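PDB 3OP7: aminotransferase class I and II from Streptococcus suis 89/1591, which probably transfers amino groups between amino acids and 2-oxo acids, using pyridoxal phosphate as cofactor. Local coordinates for residues I109-T114 against N162-T167; E194-F199 against V306-V311; W140-E145 against A169-T174. All blocks are in the same frame, centred on the assembly; numbering follows the deposited sequence. Where two conformers were deposited one is given.

Overall arrangement
Contacts 1 and 3 interleave along the chain, in the order 109-114, 140-145, 162-167, 169-174; contact 2 opens later, at 194-199, and reaches on to 306-311. Their centres lie about 10 Å (1 and 3), 11 Å (1 and 2) and 14 Å (2 and 3) apart. Contacts 1 and 3 both reach the mixed eight-stranded sheet of the large domain, contact 1 on strand 107-112 and contact 3 on the outermost strand 141-142. Contact 2 ties the loop after strand 189-193 to strand 309-313 of the antiparallel sheet. Loop 162-167, which carries the cofactor-binding Asn165, touches both contact 2 and contact 3.

Contact 1. Residues I109-T114 against N162-T167; sequences ISLYPT and NANNPT
Thr114 and Asn165 bring the two backbones nearest, CA to CA 5.5 Å, where the chain leaving strand 107-112 meets the loop that follows strand 157-161. Here Thr114 CA lies 3.3 Å from Asn165 O in a CA-H...O contact. Three cis peptide bonds, before Pro113, Ala163 and Pro166, bend the two loops. The side-chain contact centres on the carboxamide of Asn164, whose CG stands anti to its backbone N (chi1 -164°) and reaches toward strand 107-112. Its ND2 gives an almost straight hydrogen bond to Pro113 O (3.1 Å, 175°), with the acceptor in the amide plane. At the other corner of the amide, OD1 accepts from Thr114 OG1 at 2.8 Å, the two side chains crossing at about a right angle. Leu111 comes tip to tip with this amide and sets CD2 3.6 Å from Asn164 CG. Asn165 turns its own amide to other partners: ND2 bonds O3 of the pyridoxal phosphate-lysine at position 222, and OD1 meets Arg347. In fold type I aminotransferases an arginine at the place of Arg347 typically binds the substrate carboxylate, and probably does so here. Asn164 is gripped at both its oxygen and its nitrogen, which fixes the rotation of this buried amide and satisfies Pro113 O; this probably steadies the backbone of the adjoining Asn165 beside the cofactor.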
loop_
_atom_site.group_PDB
_atom_site.type_symbol
_atom_site.label_atom_id
_atom_site.label_comp_id
_atom_site.label_asym_id
_atom_site.label_seq_id
_atom_site.Cartn_x
_atom_site.Cartn_y
_atom_site.Cartn_z
ATOM N N ILE A 109 21.739 -8.594 4.485
ATOM C CA ILE A 109 22.330 -9.118 3.273
ATOM C C ILE A 109 21.223 -9.445 2.287
ATOM O O ILE A 109 20.246 -10.087 2.665
ATOM C CB ILE A 109 23.120 -10.394 3.572
ATOM C CG1 ILE A 109 24.224 -10.105 4.589
ATOM C CG2 ILE A 109 23.694 -11.043 2.272
ATOM C CD1 ILE A 109 24.970 -11.379 5.069
ATOM N N SER A 110 21.359 -8.954 1.050
ATOM C CA SER A 110 20.357 -9.173 0.017
ATOM C C SER A 110 20.940 -9.837 -1.164
ATOM O O SER A 110 22.026 -9.448 -1.621
ATOM C CB SER A 110 19.741 -7.859 -0.433
ATOM O OG SER A 110 18.780 -8.095 -1.468
ATOM N N LEU A 111 20.232 -10.866 -1.643
ATOM C CA LEU A 111 20.456 -11.411 -2.968
ATOM C C LEU A 111 20.554 -10.248 -3.964
ATOM O O LEU A 111 19.877 -9.236 -3.809
ATOM C CB LEU A 111 19.293 -12.345 -3.338
ATOM C CG LEU A 111 19.418 -13.234 -4.572
ATOM C CD1 LEU A 111 20.558 -14.215 -4.408
ATOM C CD2 LEU A 111 18.036 -13.917 -4.856
ATOM N N TYR A 112 21.396 -10.399 -4.995
ATOM C CA TYR A 112 21.641 -9.272 -5.890
ATOM C C TYR A 112 22.179 -9.739 -7.227
ATOM O O TYR A 112 23.091 -10.600 -7.280
ATOM C CB TYR A 112 22.622 -8.261 -5.270
ATOM C CG TYR A 112 22.685 -6.987 -6.057
ATOM C CD1 TYR A 112 21.717 -6.000 -5.862
ATOM C CD2 TYR A 112 23.660 -6.769 -7.028
ATOM C CE1 TYR A 112 21.709 -4.833 -6.581
ATOM C CE2 TYR A 112 23.675 -5.563 -7.753
ATOM C CZ TYR A 112 22.682 -4.617 -7.531
ATOM O OH TYR A 112 22.633 -3.411 -8.220
ATOM N N PRO A 113 21.607 -9.215 -8.329
ATOM C CA PRO A 113 20.389 -8.451 -8.453
ATOM C C PRO A 113 19.204 -9.263 -8.036
ATOM O O PRO A 113 19.231 -10.480 -8.041
ATOM C CB PRO A 113 20.240 -8.219 -9.979
ATOM C CG PRO A 113 21.308 -8.741 -10.581
ATOM C CD PRO A 113 22.278 -9.344 -9.625
ATOM N N THR A 114 18.167 -8.570 -7.613
ATOM C CA THR A 114 16.939 -9.202 -7.245
ATOM C C THR A 114 15.860 -8.124 -7.310
ATOM O O THR A 114 16.116 -7.017 -7.759
ATOM C CB THR A 114 16.991 -9.774 -5.792
ATOM O OG1 THR A 114 15.819 -10.542 -5.578
ATOM C CG2 THR A 114 17.082 -8.662 -4.700
ATOM N N ASN A 162 12.707 -16.111 -4.424
ATOM C CA ASN A 162 12.772 -17.512 -4.811
ATOM C C ASN A 162 11.416 -17.938 -5.414
ATOM O O ASN A 162 10.446 -18.119 -4.671
ATOM C CB ASN A 162 13.098 -18.391 -3.603
ATOM C CG ASN A 162 13.798 -19.701 -3.999
ATOM O OD1 ASN A 162 14.578 -19.751 -4.997
ATOM N ND2 ASN A 162 13.497 -20.779 -3.269
ATOM N N ALA A 163 11.322 -18.131 -6.740
ATOM C CA ALA A 163 12.397 -17.875 -7.727
ATOM C C ALA A 163 12.769 -16.432 -7.896
ATOM O O ALA A 163 11.986 -15.559 -7.537
ATOM C CB ALA A 163 11.974 -18.457 -9.088
ATOM N N ASN A 164 13.927 -16.146 -8.505
ATOM C CA ASN A 164 14.437 -14.765 -8.514
ATOM C C ASN A 164 13.941 -13.957 -9.716
ATOM O O ASN A 164 13.795 -14.488 -10.782
ATOM C CB ASN A 164 15.976 -14.771 -8.544
ATOM C CG ASN A 164 16.573 -13.398 -8.159
ATOM O OD1 ASN A 164 15.921 -12.557 -7.509
ATOM N ND2 ASN A 164 17.806 -13.166 -8.558
ATOM N N ASN A 165 13.696 -12.669 -9.524
ATOM C CA ASN A 165 13.442 -11.699 -10.599
ATOM C C ASN A 165 14.755 -10.928 -10.756
ATOM O O ASN A 165 15.115 -10.155 -9.848
ATOM C CB ASN A 165 12.290 -10.771 -10.157
ATOM C CG ASN A 165 11.873 -9.773 -11.219
ATOM O OD1 ASN A 165 12.636 -9.397 -12.064
ATOM N ND2 ASN A 165 10.633 -9.288 -11.112
ATOM N N PRO A 166 15.422 -11.024 -11.929
ATOM C CA PRO A 166 14.911 -11.383 -13.268
ATOM C C PRO A 166 15.189 -12.749 -13.835
ATOM O O PRO A 166 14.692 -13.079 -14.916
ATOM C CB PRO A 166 15.596 -10.321 -14.131
ATOM C CG PRO A 166 17.011 -10.291 -13.521
ATOM C CD PRO A 166 16.792 -10.471 -12.038
ATOM N N THR A 167 16.009 -13.555 -13.151
ATOM C CA THR A 167 16.550 -14.774 -13.730
ATOM C C THR A 167 15.636 -15.982 -13.816
ATOM O O THR A 167 15.813 -16.835 -14.690
ATOM C CB THR A 167 17.791 -15.244 -12.933
ATOM O OG1 THR A 167 17.384 -15.572 -11.594
ATOM C CG2 THR A 167 18.884 -14.157 -12.950
#

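Contact 2. Residues E194-F199 against V306-V311; sequences EVYRSF and VSTSFV. With EDO (1,2-ethanediol), chain I.
The Tyr196 ring takes Thr308 CG2 over one face, 4.2 Å above the plane and offset toward the rim. At the edge of the same ring, near its plane, Ser307 OG comes within 3.5 Å of Tyr196 CE1. Both hydroxyls, Tyr196 OH and Ser307 OG, hydrogen-bond to Val27 O, which draws the ring and the serine to one shared point. Val306 packs against the first carbon of the tyrosine side chain: its CG1, anti to the carbonyl carbon (chi1 -61°), lies 4.0 Å from Tyr196 CB. The same methyl reaches 3.4 Å to Arg197 O and 3.6 Å to Ser198 CA, so one branch covers three successive residues of the loop. This is an interface between the two parts of a fold type I aminotransferase: loop 194-199 follows strand 189-193 of the large-domain sheet, while 306-311 leads into strand 309-313 of the antiparallel sheet in the C-terminal part. Backbone bonding between Phe199 and Val305 extends the join, and Ser198 OG bonds Ala304 O. Thr308 OG1 in turn bonds Pro166 O, and Tyr196 pairs through its backbone with Ala163. Arg197 was modelled in two conformers, and its very short approach to a bound ethanediol is doubtful.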
loop_
_atom_site.group_PDB
_atom_site.type_symbol
_atom_site.label_atom_id
_atom_site.label_comp_id
_atom_site.label_asym_id
_atom_site.label_seq_id
_atom_site.Cartn_x
_atom_site.Cartn_y
_atom_site.Cartn_z
ATOM N N GLU A 194 8.425 -14.988 -2.533
ATOM C CA GLU A 194 8.096 -16.197 -3.211
ATOM C C GLU A 194 6.970 -16.057 -4.211
ATOM O O GLU A 194 6.270 -17.028 -4.499
ATOM C CB GLU A 194 7.840 -17.322 -2.183
ATOM C CG GLU A 194 9.104 -17.585 -1.380
ATOM C CD GLU A 194 8.999 -18.508 -0.177
ATOM O OE1 GLU A 194 7.888 -18.786 0.309
ATOM O OE2 GLU A 194 10.092 -18.991 0.259
ATOM N N VAL A 195 6.793 -14.876 -4.788
ATOM C CA VAL A 195 5.734 -14.717 -5.799
ATOM C C VAL A 195 5.851 -15.690 -6.979
ATOM O O VAL A 195 4.815 -16.049 -7.557
ATOM C CB VAL A 195 5.593 -13.244 -6.333
ATOM C CG1 VAL A 195 5.141 -12.288 -5.181
ATOM C CG2 VAL A 195 6.861 -12.726 -7.018
ATOM N N TYR A 196 7.064 -16.062 -7.345
ATOM C CA TYR A 196 7.299 -17.008 -8.436
ATOM C C TYR A 196 7.423 -18.430 -7.946
ATOM O O TYR A 196 8.523 -18.911 -7.617
ATOM C CB TYR A 196 8.545 -16.658 -9.252
ATOM C CG TYR A 196 8.372 -15.325 -9.970
ATOM C CD1 TYR A 196 7.477 -15.219 -11.029
ATOM C CD2 TYR A 196 9.090 -14.213 -9.621
ATOM C CE1 TYR A 196 7.310 -14.059 -11.701
ATOM C CE2 TYR A 196 8.908 -13.031 -10.294
ATOM C CZ TYR A 196 8.028 -12.978 -11.336
ATOM O OH TYR A 196 7.838 -11.834 -12.060
ATOM N N ARG A 197 6.275 -19.091 -7.851
ATOM C CA ARG A 197 6.205 -20.563 -7.625
ATOM C C ARG A 197 6.724 -21.305 -8.839
ATOM O O ARG A 197 6.175 -21.194 -9.957
ATOM C CB ARG A 197 4.757 -21.016 -7.357
ATOM C CG ARG A 197 4.563 -22.440 -6.799
ATOM C CD ARG A 197 3.217 -23.086 -7.223
ATOM N NE ARG A 197 3.213 -24.555 -7.108
ATOM C CZ ARG A 197 3.197 -25.403 -8.131
ATOM N NH1 ARG A 197 3.192 -24.970 -9.380
ATOM N NH2 ARG A 197 3.193 -26.707 -7.897
ATOM N N SER A 198 7.761 -22.108 -8.642
ATOM C CA SER A 198 8.235 -22.894 -9.724
ATOM C C SER A 198 7.209 -23.963 -10.131
ATOM O O SER A 198 6.644 -24.641 -9.282
ATOM C CB SER A 198 9.557 -23.590 -9.354
ATOM O OG SER A 198 10.016 -24.391 -10.423
ATOM N N PHE A 199 7.076 -24.168 -11.440
ATOM C CA PHE A 199 6.271 -25.245 -12.003
ATOM C C PHE A 199 7.168 -26.364 -12.472
ATOM O O PHE A 199 6.717 -27.292 -13.149
ATOM C CB PHE A 199 5.414 -24.742 -13.175
ATOM C CG PHE A 199 4.230 -23.949 -12.741
ATOM C CD1 PHE A 199 4.403 -22.665 -12.221
ATOM C CD2 PHE A 199 2.928 -24.451 -12.854
ATOM C CE1 PHE A 199 3.335 -21.893 -11.815
ATOM C CE2 PHE A 199 1.819 -23.643 -12.420
ATOM C CZ PHE A 199 2.047 -22.368 -11.922
ATOM N N VAL A 306 9.070 -20.540 -14.495
ATOM C CA VAL A 306 8.384 -19.359 -13.996
ATOM C C VAL A 306 8.413 -18.303 -15.092
ATOM O O VAL A 306 9.249 -18.345 -15.988
ATOM C CB VAL A 306 9.009 -18.823 -12.654
ATOM C CG1 VAL A 306 8.903 -19.892 -11.530
ATOM C CG2 VAL A 306 10.460 -18.406 -12.828
ATOM N N SER A 307 7.547 -17.316 -14.978
ATOM C CA SER A 307 7.281 -16.341 -16.054
ATOM C C SER A 307 8.293 -15.180 -16.186
ATOM O O SER A 307 7.907 -14.075 -16.628
ATOM C CB SER A 307 5.848 -15.749 -15.835
ATOM O OG SER A 307 5.674 -15.070 -14.577
ATOM N N THR A 308 9.554 -15.364 -15.753
ATOM C CA THR A 308 10.581 -14.356 -16.035
ATOM C C THR A 308 11.808 -15.069 -16.580
ATOM O O THR A 308 12.069 -16.235 -16.272
ATOM C CB THR A 308 10.925 -13.448 -14.839
ATOM O OG1 THR A 308 11.918 -12.456 -15.223
ATOM C CG2 THR A 308 11.405 -14.268 -13.622
ATOM N N SER A 309 12.507 -14.405 -17.489
ATOM C CA SER A 309 13.763 -14.932 -17.998
ATOM C C SER A 309 14.734 -13.791 -18.258
ATOM O O SER A 309 14.349 -12.616 -18.361
ATOM C CB SER A 309 13.590 -15.770 -19.301
ATOM O OG SER A 309 13.171 -14.954 -20.383
ATOM N N PHE A 310 16.009 -14.146 -18.370
ATOM C CA PHE A 310 17.088 -13.140 -18.442
ATOM C C PHE A 310 18.000 -13.660 -19.524
ATOM O O PHE A 310 18.745 -14.612 -19.311
ATOM C CB PHE A 310 17.800 -13.000 -17.112
ATOM C CG PHE A 310 18.455 -11.652 -16.870
ATOM C CD1 PHE A 310 17.806 -10.470 -17.141
ATOM C CD2 PHE A 310 19.738 -11.591 -16.344
ATOM C CE1 PHE A 310 18.405 -9.231 -16.861
ATOM C CE2 PHE A 310 20.354 -10.383 -16.095
ATOM C CZ PHE A 310 19.672 -9.192 -16.326
ATOM N N VAL A 311 17.926 -13.007 -20.675
ATOM C CA VAL A 311 18.504 -13.537 -21.884
ATOM C C VAL A 311 19.769 -12.748 -22.199
ATOM O O VAL A 311 19.819 -11.514 -22.084
ATOM C CB VAL A 311 17.472 -13.425 -23.029
ATOM C CG1 VAL A 311 18.021 -13.889 -24.321
ATOM C CG2 VAL A 311 16.212 -14.203 -22.679
HETATM C C1 EDO I . 1.032 -27.422 -10.329
HETATM O O1 EDO I . 1.726 -28.085 -9.276
HETATM C C2 EDO I . 0.087 -28.411 -11.001
HETATM O O2 EDO I . -0.517 -27.816 -12.156
#

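Contact 3. Residues W140-E145 against A169-T174; sequences WLPDLE and AVMDRT. With EDO (1,2-ethanediol), chain F; EDO (1,2-ethanediol), chain K.
Leu141 and the selenomethionine Met171 slide past each other in opposite directions, Leu141 CD2 lying 3.8 Å from Met171 CG. The same leucine methyl rests 3.6 Å from Val170 O. Beyond this overlap, Met171 runs on extended (chi3 172°, which places CE) and meets Pro142 tip to tip, with Met171 CE 3.6 Å from Pro142 CD. At the other end Trp140 takes part through its first carbon alone, Trp140 CB to Ala169 CB 3.9 Å, and its indole leads away to an edge-to-face stack with Tyr345. No hydrogen bond joins the two segments directly; Tyr175 OH, in the first turn of the following helix, bonds Pro142 O, and Asn162 OD1 takes Met171 N. A bound ethanediol accepts from Val170 N (O1 at 2.9 Å) and lies against Leu141. Each segment then enters a helix through an aspartate N-cap: Asp143 OD1 receives Glu145 N at 2.9 Å, from above the carboxylate plane, and Asp172 OD1 receives Tyr175 N. Apolar packing thus joins the short edge strand 141-142, just ahead of helix 144-150, to the loop that leads into helix 173-184, in the helix-flanked sheet characteristic of the large domain of fold type I aminotransferases.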
loop_
_atom_site.group_PDB
_atom_site.type_symbol
_atom_site.label_atom_id
_atom_site.label_comp_id
_atom_site.label_asym_id
_atom_site.label_seq_id
_atom_site.Cartn_x
_atom_site.Cartn_y
_atom_site.Cartn_z
ATOM N N TRP A 140 22.847 -19.012 -11.964
ATOM C CA TRP A 140 22.349 -17.750 -11.399
ATOM C C TRP A 140 22.109 -17.818 -9.885
ATOM O O TRP A 140 21.390 -17.007 -9.347
ATOM C CB TRP A 140 21.061 -17.223 -12.079
ATOM C CG TRP A 140 21.261 -16.626 -13.474
ATOM C CD1 TRP A 140 20.677 -17.051 -14.629
ATOM C CD2 TRP A 140 22.050 -15.484 -13.825
ATOM N NE1 TRP A 140 21.053 -16.244 -15.688
ATOM C CE2 TRP A 140 21.904 -15.279 -15.224
ATOM C CE3 TRP A 140 22.853 -14.603 -13.103
ATOM C CZ2 TRP A 140 22.539 -14.229 -15.902
ATOM C CZ3 TRP A 140 23.477 -13.554 -13.767
ATOM C CH2 TRP A 140 23.349 -13.404 -15.174
ATOM N N LEU A 141 22.662 -18.824 -9.216
ATOM C CA LEU A 141 22.595 -18.846 -7.786
ATOM C C LEU A 141 23.810 -18.133 -7.193
ATOM O O LEU A 141 24.921 -18.166 -7.753
ATOM C CB LEU A 141 22.504 -20.259 -7.254
ATOM C CG LEU A 141 21.311 -21.097 -7.678
ATOM C CD1 LEU A 141 21.568 -22.545 -7.272
ATOM C CD2 LEU A 141 20.008 -20.476 -7.150
ATOM N N PRO A 142 23.635 -17.550 -6.012
ATOM C CA PRO A 142 24.793 -16.939 -5.329
ATOM C C PRO A 142 25.555 -18.009 -4.588
ATOM O O PRO A 142 25.101 -19.154 -4.547
ATOM C CB PRO A 142 24.139 -15.991 -4.344
ATOM C CG PRO A 142 22.938 -16.760 -3.919
ATOM C CD PRO A 142 22.425 -17.441 -5.169
ATOM N N ASP A 143 26.737 -17.674 -4.078
ATOM C CA ASP A 143 27.644 -18.683 -3.533
ATOM C C ASP A 143 27.476 -18.691 -2.001
ATOM O O ASP A 143 27.743 -17.715 -1.325
ATOM C CB ASP A 143 29.077 -18.336 -3.955
ATOM C CG ASP A 143 30.136 -19.333 -3.489
ATOM O OD1 ASP A 143 29.852 -20.333 -2.777
ATOM O OD2 ASP A 143 31.301 -19.072 -3.842
ATOM N N LEU A 144 27.039 -19.818 -1.473
ATOM C CA LEU A 144 26.921 -19.993 -0.021
ATOM C C LEU A 144 28.241 -19.774 0.713
ATOM O O LEU A 144 28.212 -19.231 1.823
ATOM C CB LEU A 144 26.342 -21.352 0.292
ATOM C CG LEU A 144 24.875 -21.572 -0.078
ATOM C CD1 LEU A 144 24.558 -23.070 -0.142
ATOM C CD2 LEU A 144 23.949 -20.801 0.939
ATOM N N GLU A 145 29.392 -20.153 0.120
ATOM C CA GLU A 145 30.691 -19.812 0.753
ATOM C C GLU A 145 30.860 -18.301 0.892
ATOM O O GLU A 145 31.395 -17.832 1.898
ATOM C CB GLU A 145 31.901 -20.364 -0.011
ATOM C CG GLU A 145 31.925 -21.833 -0.056
ATOM C CD GLU A 145 33.212 -22.381 -0.659
ATOM O OE1 GLU A 145 34.022 -21.578 -1.207
ATOM O OE2 GLU A 145 33.399 -23.612 -0.560
ATOM N N ALA A 169 15.625 -18.279 -11.713
ATOM C CA ALA A 169 16.346 -19.415 -11.107
ATOM C C ALA A 169 15.853 -19.645 -9.672
ATOM O O ALA A 169 15.458 -18.703 -9.001
ATOM C CB ALA A 169 17.873 -19.138 -11.076
ATOM N N VAL A 170 15.900 -20.889 -9.205
ATOM C CA VAL A 170 15.322 -21.225 -7.916
ATOM C C VAL A 170 16.352 -21.969 -7.031
ATOM O O VAL A 170 17.184 -22.710 -7.517
ATOM C CB VAL A 170 13.991 -22.020 -8.170
ATOM C CG1 VAL A 170 14.309 -23.500 -8.474
ATOM C CG2 VAL A 170 12.997 -21.862 -7.089
HETATM N N MSE A 171 16.315 -21.674 -5.740
HETATM C CA MSE A 171 17.023 -22.470 -4.738
HETATM C C MSE A 171 16.156 -23.608 -4.285
HETATM O O MSE A 171 15.090 -23.395 -3.715
HETATM C CB MSE A 171 17.354 -21.630 -3.509
HETATM C CG MSE A 171 18.234 -20.432 -3.780
HETATM SE SE MSE A 171 18.175 -19.116 -2.322
HETATM C CE MSE A 171 19.588 -17.963 -2.977
ATOM N N ASP A 172 16.639 -24.812 -4.437
ATOM C CA ASP A 172 15.861 -25.960 -3.996
ATOM C C ASP A 172 16.039 -26.219 -2.489
ATOM O O ASP A 172 16.751 -25.487 -1.778
ATOM C CB ASP A 172 16.157 -27.189 -4.861
ATOM C CG ASP A 172 17.567 -27.720 -4.713
ATOM O OD1 ASP A 172 18.335 -27.310 -3.825
ATOM O OD2 ASP A 172 17.905 -28.596 -5.506
ATOM N N ARG A 173 15.396 -27.264 -2.005
ATOM C CA ARG A 173 15.456 -27.619 -0.594
ATOM C C ARG A 173 16.879 -27.808 -0.087
ATOM O O ARG A 173 17.204 -27.314 0.958
ATOM C CB ARG A 173 14.681 -28.918 -0.322
ATOM C CG ARG A 173 14.788 -29.427 1.131
ATOM C CD ARG A 173 13.954 -30.694 1.342
ATOM N NE ARG A 173 12.517 -30.405 1.298
ATOM C CZ ARG A 173 11.782 -29.977 2.326
ATOM N NH1 ARG A 173 12.307 -29.721 3.511
ATOM N NH2 ARG A 173 10.497 -29.808 2.156
ATOM N N THR A 174 17.697 -28.558 -0.807
ATOM C CA THR A 174 19.078 -28.831 -0.352
ATOM C C THR A 174 19.848 -27.501 -0.147
ATOM O O THR A 174 20.543 -27.315 0.856
ATOM C CB THR A 174 19.812 -29.710 -1.340
ATOM O OG1 THR A 174 19.090 -30.947 -1.477
ATOM C CG2 THR A 174 21.251 -30.040 -0.864
HETATM C C1 EDO F . 17.662 -23.742 -10.770
HETATM O O1 EDO F . 16.846 -22.684 -11.321
HETATM C C2 EDO F . 19.075 -23.250 -10.434
HETATM O O2 EDO F . 19.727 -22.687 -11.591
HETATM C C1 EDO K . 6.702 -29.003 2.664
HETATM O O1 EDO K . 7.610 -29.219 3.758
HETATM C C2 EDO K . 7.482 -28.663 1.394
HETATM O O2 EDO K . 6.798 -27.757 0.507
#